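Transmembrane oligosaccharyl transferase (Archaeoglobus fulgidus, PDB 3WAJ) is an archaeal membrane protein of the STT3/AglB family, with a bundle of transmembrane helices followed along the chain by globular domains. Local coordinates at residues 56-61 against 86-91; 779-784 against 819-824; 663-668 against 736-741. All coordinates share one frame; numbering follows the deposited sequence.

How the contacts relate
The three contacts share no helix or strand, and none touches another; their nearest atoms lie about 28 to 34 Å apart. Contact 1 is buried in the helical STT3 part, where two helices cross and small side chains interlock by van der Waals contact. Contact 2 is an antiparallel strand pair in the long peripheral domain, its centre about 44 Å from the centre of the chain; backbone hydrogen bonds hold it together, and side chains cover both sheet faces. Contact 3, on the opposite side of the chain's centre from contact 1, joins two irregular, proline-containing segments by van der Waals contacts, two of them carbon against a carbonyl oxygen. Contacts 2 and 3 are both partly buried.

Contact 1 (56-61 against 86-91); sequences ENTIHN and LVYLGS
Thr58 pushes its branched side chain against Val87 and Ser91, two residues one helical turn apart on 86-91. The contact is van der Waals touching, with the two hydroxyl oxygens resting against carbon. CG2 of Thr58 lies 3.3 Å from OG of Ser91, and its other branch, OG1, comes to 3.1 Å from CG1 of Val87, the two side chains slanting across each other. Tyr88 joins in with its ring alone: its CB points away from 56-61, yet CE1 swings back to 4.1 Å from Thr58 CG2. Next door, Ile59 lays its CG1 branch on the backbone of Ser91, with CG1 at 3.6 Å from Ser91 CA, while CD1 lies 4.0 Å from Ser91 O.

These residues sit where helix 47-60 crosses helix 84-96 within the STT3 N-terminal region, of the GT-C clan. The axes of the segments 56-60 and 86-91 cross at -66° and come within 9.0 Å of each other, with Thr58 and Ser91 each pointing at the other's helix between them. Helix 47-60 carries the zinc ligand Asp47 at its far end, and the Val87 side chain is about 13 Å from that zinc ion.

Ser91 and Thr58 find their polar partners in their own helices. Ser91 OG stands anti to its carbonyl carbon (chi1 -58°), which brings it back over its own helix, where it donates to Val87 O at 2.8 Å from a position 42° above the carbonyl plane. The same oxygen also takes the helical N-H of Ser91, so two donors grip it. Thr58 OG1 is hydrogen-bonded to Leu54 O, one turn earlier. Tyr88 differs, its hydroxyl reaching out of its helix to Pro63 O in the chain following helix 47-60.

Contact 2 (779-784 against 819-824); sequences GAVVTG and TYTVVL
Tyr820 lays its ring flat over the backbone of Thr783 and Gly784 on the neighbouring strand. The two strands, 780-784 and 819-824, run antiparallel within a mixed three-stranded sheet of the long peripheral domain, with 780-785 in the middle and 863-865 on its other side. Val782 pairs with Val822 in a hydrogen-bonded pair, Val822 N giving to Val782 O at 2.6 Å, nearly along the C=O axis.

A chi1 of 78° sets the tyrosine CG between the backbone N and the carbonyl carbon, and from there the ring extends over the neighbouring strand. Thr783 CA makes a CH-pi contact 4.0 Å from the ring centroid, 21° off the ring normal, and CE1 comes to 3.3 Å from Gly784 N; having no side chain, Gly784 lets the ring lie directly on the main chain. The hydroxyl end passes Val782 CG1 and bonds to Leu866 O beyond the pair. On the same face, Val782 sends its branches two ways: CG1 slants across the tyrosine, and CG2 meets Leu824 CD1 at 4.0 Å. Val822 and Leu824 continue onto Val795 of strand 792-800, so this face packs against the domain's four-stranded antiparallel sheet.

On the other face, Thr783 and Thr821 lie side by side and point the same way, their OG1 atoms 2.8 Å apart. Further along, the side chains of Val781 and Thr821 slant across each other, CG1 to CG2 3.6 Å. Thr783 OG1 sits against Tyr820 O and, at the Gly784 end, Thr819 OG1 against Gly784 O, both at distances too short to be trusted. At the opposite end of the pair Val823 stretches over the residue that precedes the strand, its CG1 3.6 Å from Gly779 CA.

Contact 3 (663-668 against 736-741); sequences IIIPLR and VSPTMG
Pro666 and Ser737 bring the two backbones closest, CA to CA 5.3 Å, at a kink where Pro666 is the centre of an inverse gamma turn closed by Leu667 N giving to Ile665 O at 2.6 Å. The turn lies on the chain that runs on from 663-664, an outer strand of a three-stranded antiparallel sheet, and it meets the segment that leads from helix 717-732 into helix 740-755. Packing here joins the edge of the small sheet to the connection between those two helices.

The two segments touch by van der Waals contact, and its shortest distances set carbon against a carbonyl oxygen. Pro666 touches with its ring and with its carbonyl: ring atom CG rests 3.3 Å from the carbonyl oxygen of Val736, and its own O sits 3.2 Å from Ser737 CB. The serine presents that CB and turns its hydroxyl elsewhere, with OG between the backbone N and the carbonyl carbon (chi1 78°). Beyond the pair, the ring of Pro666 also reaches Ala732 at the end of helix 717-732, and Ser737 O is held by Arg731 NE of the same helix.

Pro738 is the second meeting point, a ring met by two side chains. Leu667 directs its CB at the ring, 4.0 Å from Pro738 CD; its CG, anti to the backbone N (chi1 173°), carries the branched end onward, to where it packs on Leu746 and Tyr747 of helix 740-755. Just after the proline, Thr739 occupies the N-cap position of that helix, and its backbone N bonds to Glu727 OE1. From the strand side comes Ile665: its CG2 branch meets the proline ring at CG, 4.3 Å away.

Contact 1 (56-61 against 86-91)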
loop_
_atom_site.group_PDB
_atom_site.type_symbol
_atom_site.label_atom_id
_atom_site.label_comp_id
_atom_site.label_asym_id
_atom_site.label_seq_id
_atom_site.Cartn_x
_atom_site.Cartn_y
_atom_site.Cartn_z
ATOM N N GLU A 56 -1.437 -2.826 -18.699
ATOM C CA GLU A 56 -2.293 -3.635 -19.554
ATOM C C GLU A 56 -3.257 -2.759 -20.364
ATOM O O GLU A 56 -3.419 -2.931 -21.571
ATOM C CB GLU A 56 -3.094 -4.589 -18.665
ATOM C CG GLU A 56 -3.648 -5.839 -19.339
ATOM C CD GLU A 56 -3.924 -6.955 -18.332
ATOM O OE1 GLU A 56 -3.713 -6.734 -17.124
ATOM O OE2 GLU A 56 -4.339 -8.056 -18.735
ATOM N N ASN A 57 -3.903 -1.821 -19.687
ATOM C CA ASN A 57 -4.828 -0.914 -20.346
ATOM C C ASN A 57 -4.095 0.033 -21.310
ATOM O O ASN A 57 -4.581 0.340 -22.398
ATOM C CB ASN A 57 -5.614 -0.116 -19.299
ATOM C CG ASN A 57 -6.580 0.846 -19.920
ATOM O OD1 ASN A 57 -6.169 1.834 -20.527
ATOM N ND2 ASN A 57 -7.877 0.573 -19.775
ATOM N N THR A 58 -2.924 0.497 -20.899
ATOM C CA THR A 58 -2.131 1.394 -21.722
ATOM C C THR A 58 -1.594 0.671 -22.954
ATOM O O THR A 58 -1.575 1.231 -24.049
ATOM C CB THR A 58 -0.967 1.963 -20.930
ATOM O OG1 THR A 58 -1.470 2.602 -19.747
ATOM C CG2 THR A 58 -0.189 2.966 -21.781
ATOM N N ILE A 59 -1.158 -0.575 -22.773
ATOM C CA ILE A 59 -0.675 -1.345 -23.905
ATOM C C ILE A 59 -1.783 -1.420 -24.953
ATOM O O ILE A 59 -1.564 -1.104 -26.121
ATOM C CB ILE A 59 -0.196 -2.755 -23.512
ATOM C CG1 ILE A 59 1.178 -2.700 -22.813
ATOM C CG2 ILE A 59 -0.093 -3.628 -24.746
ATOM C CD1 ILE A 59 1.694 -4.090 -22.312
ATOM N N HIS A 60 -2.982 -1.792 -24.513
ATOM C CA HIS A 60 -4.134 -1.894 -25.398
ATOM C C HIS A 60 -4.446 -0.595 -26.152
ATOM O O HIS A 60 -4.785 -0.634 -27.334
ATOM C CB HIS A 60 -5.363 -2.335 -24.616
ATOM C CG HIS A 60 -6.557 -2.600 -25.479
ATOM N ND1 HIS A 60 -6.770 -3.811 -26.102
ATOM C CD2 HIS A 60 -7.598 -1.806 -25.825
ATOM C CE1 HIS A 60 -7.900 -3.755 -26.787
ATOM N NE2 HIS A 60 -8.419 -2.548 -26.640
ATOM N N ASN A 61 -4.347 0.542 -25.467
ATOM C CA ASN A 61 -4.692 1.835 -26.052
ATOM C C ASN A 61 -3.454 2.652 -26.481
ATOM O O ASN A 61 -3.499 3.889 -26.570
ATOM C CB ASN A 61 -5.537 2.651 -25.066
ATOM C CG ASN A 61 -6.812 1.941 -24.659
ATOM O OD1 ASN A 61 -7.723 1.759 -25.477
ATOM N ND2 ASN A 61 -6.898 1.557 -23.381
ATOM N N LEU A 86 6.477 5.053 -15.192
ATOM C CA LEU A 86 6.456 3.601 -14.997
ATOM C C LEU A 86 5.372 2.978 -15.854
ATOM O O LEU A 86 5.557 1.879 -16.366
ATOM C CB LEU A 86 6.223 3.243 -13.528
ATOM C CG LEU A 86 7.001 2.083 -12.889
ATOM C CD1 LEU A 86 6.202 1.455 -11.728
ATOM C CD2 LEU A 86 7.440 1.030 -13.896
ATOM N N VAL A 87 4.236 3.661 -16.011
ATOM C CA VAL A 87 3.207 3.119 -16.891
ATOM C C VAL A 87 3.791 2.914 -18.295
ATOM O O VAL A 87 3.700 1.831 -18.841
ATOM C CB VAL A 87 1.916 3.973 -16.941
ATOM C CG1 VAL A 87 0.906 3.313 -17.895
ATOM C CG2 VAL A 87 1.293 4.090 -15.558
ATOM N N TYR A 88 4.426 3.937 -18.864
ATOM C CA TYR A 88 5.010 3.783 -20.185
ATOM C C TYR A 88 6.188 2.830 -20.188
ATOM O O TYR A 88 6.225 1.944 -21.034
ATOM C CB TYR A 88 5.326 5.139 -20.844
ATOM C CG TYR A 88 4.071 5.842 -21.313
ATOM C CD1 TYR A 88 3.438 5.459 -22.486
ATOM C CD2 TYR A 88 3.488 6.843 -20.556
ATOM C CE1 TYR A 88 2.268 6.086 -22.909
ATOM C CE2 TYR A 88 2.330 7.474 -20.967
ATOM C CZ TYR A 88 1.724 7.094 -22.146
ATOM O OH TYR A 88 0.565 7.726 -22.551
ATOM N N LEU A 89 7.130 2.975 -19.252
ATOM C CA LEU A 89 8.236 2.000 -19.154
ATOM C C LEU A 89 7.728 0.557 -19.221
ATOM O O LEU A 89 8.243 -0.258 -20.000
ATOM C CB LEU A 89 9.076 2.199 -17.885
ATOM C CG LEU A 89 10.254 1.218 -17.726
ATOM C CD1 LEU A 89 11.151 1.222 -18.972
ATOM C CD2 LEU A 89 11.092 1.535 -16.492
ATOM N N GLY A 90 6.688 0.257 -18.438
ATOM C CA GLY A 90 6.107 -1.081 -18.421
ATOM C C GLY A 90 5.323 -1.475 -19.672
ATOM O O GLY A 90 5.346 -2.642 -20.100
ATOM N N SER A 91 4.603 -0.516 -20.250
ATOM C CA SER A 91 3.964 -0.736 -21.542
ATOM C C SER A 91 5.019 -1.023 -22.614
ATOM O O SER A 91 4.876 -1.968 -23.403
ATOM C CB SER A 91 3.132 0.476 -21.939
ATOM O OG SER A 91 2.148 0.749 -20.964
#

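Contact 2 (779-784 against 819-824)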
loop_
_atom_site.group_PDB
_atom_site.type_symbol
_atom_site.label_atom_id
_atom_site.label_comp_id
_atom_site.label_asym_id
_atom_site.label_seq_id
_atom_site.Cartn_x
_atom_site.Cartn_y
_atom_site.Cartn_z
ATOM N N GLY A 779 -33.621 -12.452 -1.795
ATOM C CA GLY A 779 -34.060 -13.478 -0.861
ATOM C C GLY A 779 -35.516 -13.859 -1.082
ATOM O O GLY A 779 -36.360 -12.983 -1.300
ATOM N N ALA A 780 -35.813 -15.159 -1.027
ATOM C CA ALA A 780 -37.186 -15.651 -1.164
ATOM C C ALA A 780 -37.994 -15.339 0.086
ATOM O O ALA A 780 -37.601 -15.718 1.192
ATOM C CB ALA A 780 -37.203 -17.146 -1.427
ATOM N N VAL A 781 -39.124 -14.661 -0.082
ATOM C CA VAL A 781 -39.957 -14.334 1.067
ATOM C C VAL A 781 -40.885 -15.502 1.398
ATOM O O VAL A 781 -41.789 -15.824 0.634
ATOM C CB VAL A 781 -40.743 -13.029 0.848
ATOM C CG1 VAL A 781 -41.562 -12.679 2.094
ATOM C CG2 VAL A 781 -39.788 -11.898 0.509
ATOM N N VAL A 782 -40.634 -16.154 2.530
ATOM C CA VAL A 782 -41.529 -17.199 3.026
ATOM C C VAL A 782 -42.377 -16.628 4.160
ATOM O O VAL A 782 -41.849 -16.057 5.125
ATOM C CB VAL A 782 -40.768 -18.461 3.492
ATOM C CG1 VAL A 782 -41.736 -19.481 4.077
ATOM C CG2 VAL A 782 -40.010 -19.073 2.332
ATOM N N THR A 783 -43.694 -16.775 4.036
ATOM C CA THR A 783 -44.620 -16.182 4.992
ATOM C C THR A 783 -45.881 -17.023 5.113
ATOM O O THR A 783 -46.141 -17.907 4.289
ATOM C CB THR A 783 -45.007 -14.761 4.571
ATOM O OG1 THR A 783 -45.661 -14.092 5.655
ATOM C CG2 THR A 783 -45.928 -14.804 3.365
ATOM N N GLY A 784 -46.673 -16.742 6.139
ATOM C CA GLY A 784 -47.887 -17.498 6.368
ATOM C C GLY A 784 -48.364 -17.362 7.798
ATOM O O GLY A 784 -47.906 -16.491 8.535
ATOM N N THR A 819 -49.095 -14.247 12.294
ATOM C CA THR A 819 -48.377 -14.502 11.049
ATOM C C THR A 819 -46.856 -14.339 11.206
ATOM O O THR A 819 -46.369 -13.735 12.170
ATOM C CB THR A 819 -48.907 -13.635 9.881
ATOM O OG1 THR A 819 -48.766 -14.347 8.646
ATOM C CG2 THR A 819 -48.156 -12.315 9.791
ATOM N N TYR A 820 -46.116 -14.904 10.257
ATOM C CA TYR A 820 -44.664 -14.811 10.249
ATOM C C TYR A 820 -44.200 -14.409 8.853
ATOM O O TYR A 820 -44.928 -14.577 7.876
ATOM C CB TYR A 820 -44.039 -16.154 10.632
ATOM C CG TYR A 820 -44.048 -17.170 9.512
ATOM C CD1 TYR A 820 -45.182 -17.927 9.238
ATOM C CD2 TYR A 820 -42.917 -17.376 8.728
ATOM C CE1 TYR A 820 -45.191 -18.854 8.212
ATOM C CE2 TYR A 820 -42.917 -18.298 7.704
ATOM C CZ TYR A 820 -44.055 -19.034 7.448
ATOM O OH TYR A 820 -44.049 -19.954 6.422
ATOM N N THR A 821 -42.990 -13.877 8.761
ATOM C CA THR A 821 -42.382 -13.618 7.462
ATOM C C THR A 821 -40.871 -13.823 7.558
ATOM O O THR A 821 -40.217 -13.276 8.452
ATOM C CB THR A 821 -42.712 -12.205 6.952
ATOM O OG1 THR A 821 -44.135 -12.058 6.841
ATOM C CG2 THR A 821 -42.083 -11.972 5.592
ATOM N N VAL A 822 -40.316 -14.631 6.660
ATOM C CA VAL A 822 -38.875 -14.864 6.676
ATOM C C VAL A 822 -38.247 -14.838 5.271
ATOM O O VAL A 822 -38.829 -15.338 4.300
ATOM C CB VAL A 822 -38.508 -16.146 7.464
ATOM C CG1 VAL A 822 -38.935 -17.384 6.714
ATOM C CG2 VAL A 822 -37.015 -16.182 7.752
ATOM N N VAL A 823 -37.066 -14.229 5.175
ATOM C CA VAL A 823 -36.352 -14.093 3.908
ATOM C C VAL A 823 -35.145 -15.043 3.893
ATOM O O VAL A 823 -34.256 -14.936 4.741
ATOM C CB VAL A 823 -35.914 -12.623 3.688
ATOM C CG1 VAL A 823 -35.447 -12.378 2.251
ATOM C CG2 VAL A 823 -37.060 -11.691 4.019
ATOM N N LEU A 824 -35.134 -15.976 2.939
ATOM C CA LEU A 824 -34.090 -17.001 2.837
ATOM C C LEU A 824 -33.205 -16.745 1.608
ATOM O O LEU A 824 -33.715 -16.484 0.517
ATOM C CB LEU A 824 -34.725 -18.393 2.756
ATOM C CG LEU A 824 -35.806 -18.711 3.796
ATOM C CD1 LEU A 824 -36.391 -20.112 3.615
ATOM C CD2 LEU A 824 -35.257 -18.557 5.199
#

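Contact 3 (663-668 against 736-741)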
loop_
_atom_site.group_PDB
_atom_site.type_symbol
_atom_site.label_atom_id
_atom_site.label_comp_id
_atom_site.label_asym_id
_atom_site.label_seq_id
_atom_site.Cartn_x
_atom_site.Cartn_y
_atom_site.Cartn_z
ATOM N N ILE A 663 -0.703 -17.104 33.665
ATOM C CA ILE A 663 -0.330 -17.077 32.265
ATOM C C ILE A 663 -1.555 -16.632 31.439
ATOM O O ILE A 663 -2.633 -17.218 31.513
ATOM C CB ILE A 663 0.459 -18.359 31.789
ATOM C CG1 ILE A 663 -0.160 -18.985 30.553
ATOM C CG2 ILE A 663 0.706 -19.351 32.916
ATOM C CD1 ILE A 663 0.376 -18.367 29.302
ATOM N N ILE A 664 -1.386 -15.528 30.720
ATOM C CA ILE A 664 -2.478 -14.882 29.996
ATOM C C ILE A 664 -2.313 -15.096 28.496
ATOM O O ILE A 664 -1.246 -14.822 27.937
ATOM C CB ILE A 664 -2.487 -13.349 30.263
ATOM C CG1 ILE A 664 -2.628 -13.055 31.761
ATOM C CG2 ILE A 664 -3.591 -12.656 29.460
ATOM C CD1 ILE A 664 -2.273 -11.625 32.148
ATOM N N ILE A 665 -3.362 -15.581 27.837
ATOM C CA ILE A 665 -3.301 -15.709 26.390
ATOM C C ILE A 665 -3.406 -14.308 25.793
ATOM O O ILE A 665 -4.463 -13.668 25.874
ATOM C CB ILE A 665 -4.394 -16.637 25.832
ATOM C CG1 ILE A 665 -4.141 -18.076 26.278
ATOM C CG2 ILE A 665 -4.449 -16.553 24.296
ATOM C CD1 ILE A 665 -5.368 -18.970 26.192
ATOM N N PRO A 666 -2.306 -13.829 25.176
ATOM C CA PRO A 666 -2.205 -12.449 24.675
ATOM C C PRO A 666 -3.019 -12.299 23.402
ATOM O O PRO A 666 -2.484 -12.045 22.313
ATOM C CB PRO A 666 -0.706 -12.293 24.377
ATOM C CG PRO A 666 -0.297 -13.682 23.949
ATOM C CD PRO A 666 -1.119 -14.630 24.810
ATOM N N LEU A 667 -4.321 -12.500 23.554
ATOM C CA LEU A 667 -5.286 -12.291 22.493
ATOM C C LEU A 667 -6.493 -11.659 23.155
ATOM O O LEU A 667 -7.153 -12.283 23.979
ATOM C CB LEU A 667 -5.686 -13.614 21.820
ATOM C CG LEU A 667 -6.824 -13.465 20.805
ATOM C CD1 LEU A 667 -6.319 -12.706 19.566
ATOM C CD2 LEU A 667 -7.445 -14.815 20.421
ATOM N N ARG A 668 -6.776 -10.412 22.808
ATOM C CA ARG A 668 -7.920 -9.722 23.378
ATOM C C ARG A 668 -9.213 -10.306 22.797
ATOM O O ARG A 668 -9.383 -10.359 21.579
ATOM C CB ARG A 668 -7.816 -8.225 23.088
ATOM C CG ARG A 668 -8.767 -7.380 23.899
ATOM C CD ARG A 668 -8.042 -6.276 24.625
ATOM N NE ARG A 668 -8.987 -5.462 25.376
ATOM C CZ ARG A 668 -9.342 -4.232 25.037
ATOM N NH1 ARG A 668 -8.801 -3.655 23.971
ATOM N NH2 ARG A 668 -10.228 -3.574 25.771
ATOM N N VAL A 736 4.046 -13.962 22.286
ATOM C CA VAL A 736 3.374 -13.777 21.000
ATOM C C VAL A 736 1.961 -14.360 20.978
ATOM O O VAL A 736 1.601 -15.224 21.788
ATOM C CB VAL A 736 4.202 -14.270 19.775
ATOM C CG1 VAL A 736 5.699 -14.245 20.086
ATOM C CG2 VAL A 736 3.769 -15.647 19.350
ATOM N N SER A 737 1.160 -13.863 20.048
ATOM C CA SER A 737 -0.251 -14.184 20.023
ATOM C C SER A 737 -0.479 -15.382 19.092
ATOM O O SER A 737 0.439 -15.774 18.355
ATOM C CB SER A 737 -1.049 -12.948 19.603
ATOM O OG SER A 737 -0.982 -12.763 18.211
ATOM N N PRO A 738 -1.674 -15.999 19.152
ATOM C CA PRO A 738 -1.862 -17.208 18.330
ATOM C C PRO A 738 -1.958 -16.888 16.840
ATOM O O PRO A 738 -2.243 -15.728 16.487
ATOM C CB PRO A 738 -3.216 -17.759 18.808
ATOM C CG PRO A 738 -3.488 -17.063 20.156
ATOM C CD PRO A 738 -2.840 -15.716 20.018
ATOM N N THR A 739 -1.725 -17.897 15.989
ATOM C CA THR A 739 -1.977 -17.777 14.552
ATOM C C THR A 739 -3.443 -17.434 14.337
ATOM O O THR A 739 -4.299 -17.799 15.153
ATOM C CB THR A 739 -1.651 -19.075 13.789
ATOM O OG1 THR A 739 -2.487 -20.127 14.281
ATOM C CG2 THR A 739 -0.172 -19.463 13.944
ATOM N N MET A 740 -3.738 -16.764 13.232
ATOM C CA MET A 740 -5.083 -16.227 13.019
ATOM C C MET A 740 -6.193 -17.281 13.004
ATOM O O MET A 740 -7.285 -17.045 13.524
ATOM C CB MET A 740 -5.115 -15.352 11.766
ATOM C CG MET A 740 -4.473 -13.995 12.010
ATOM S SD MET A 740 -4.330 -12.965 10.538
ATOM C CE MET A 740 -3.324 -14.069 9.516
ATOM N N GLY A 741 -5.910 -18.441 12.420
ATOM C CA GLY A 741 -6.836 -19.564 12.471
ATOM C C GLY A 741 -7.182 -19.973 13.895
ATOM O O GLY A 741 -8.347 -20.249 14.233
#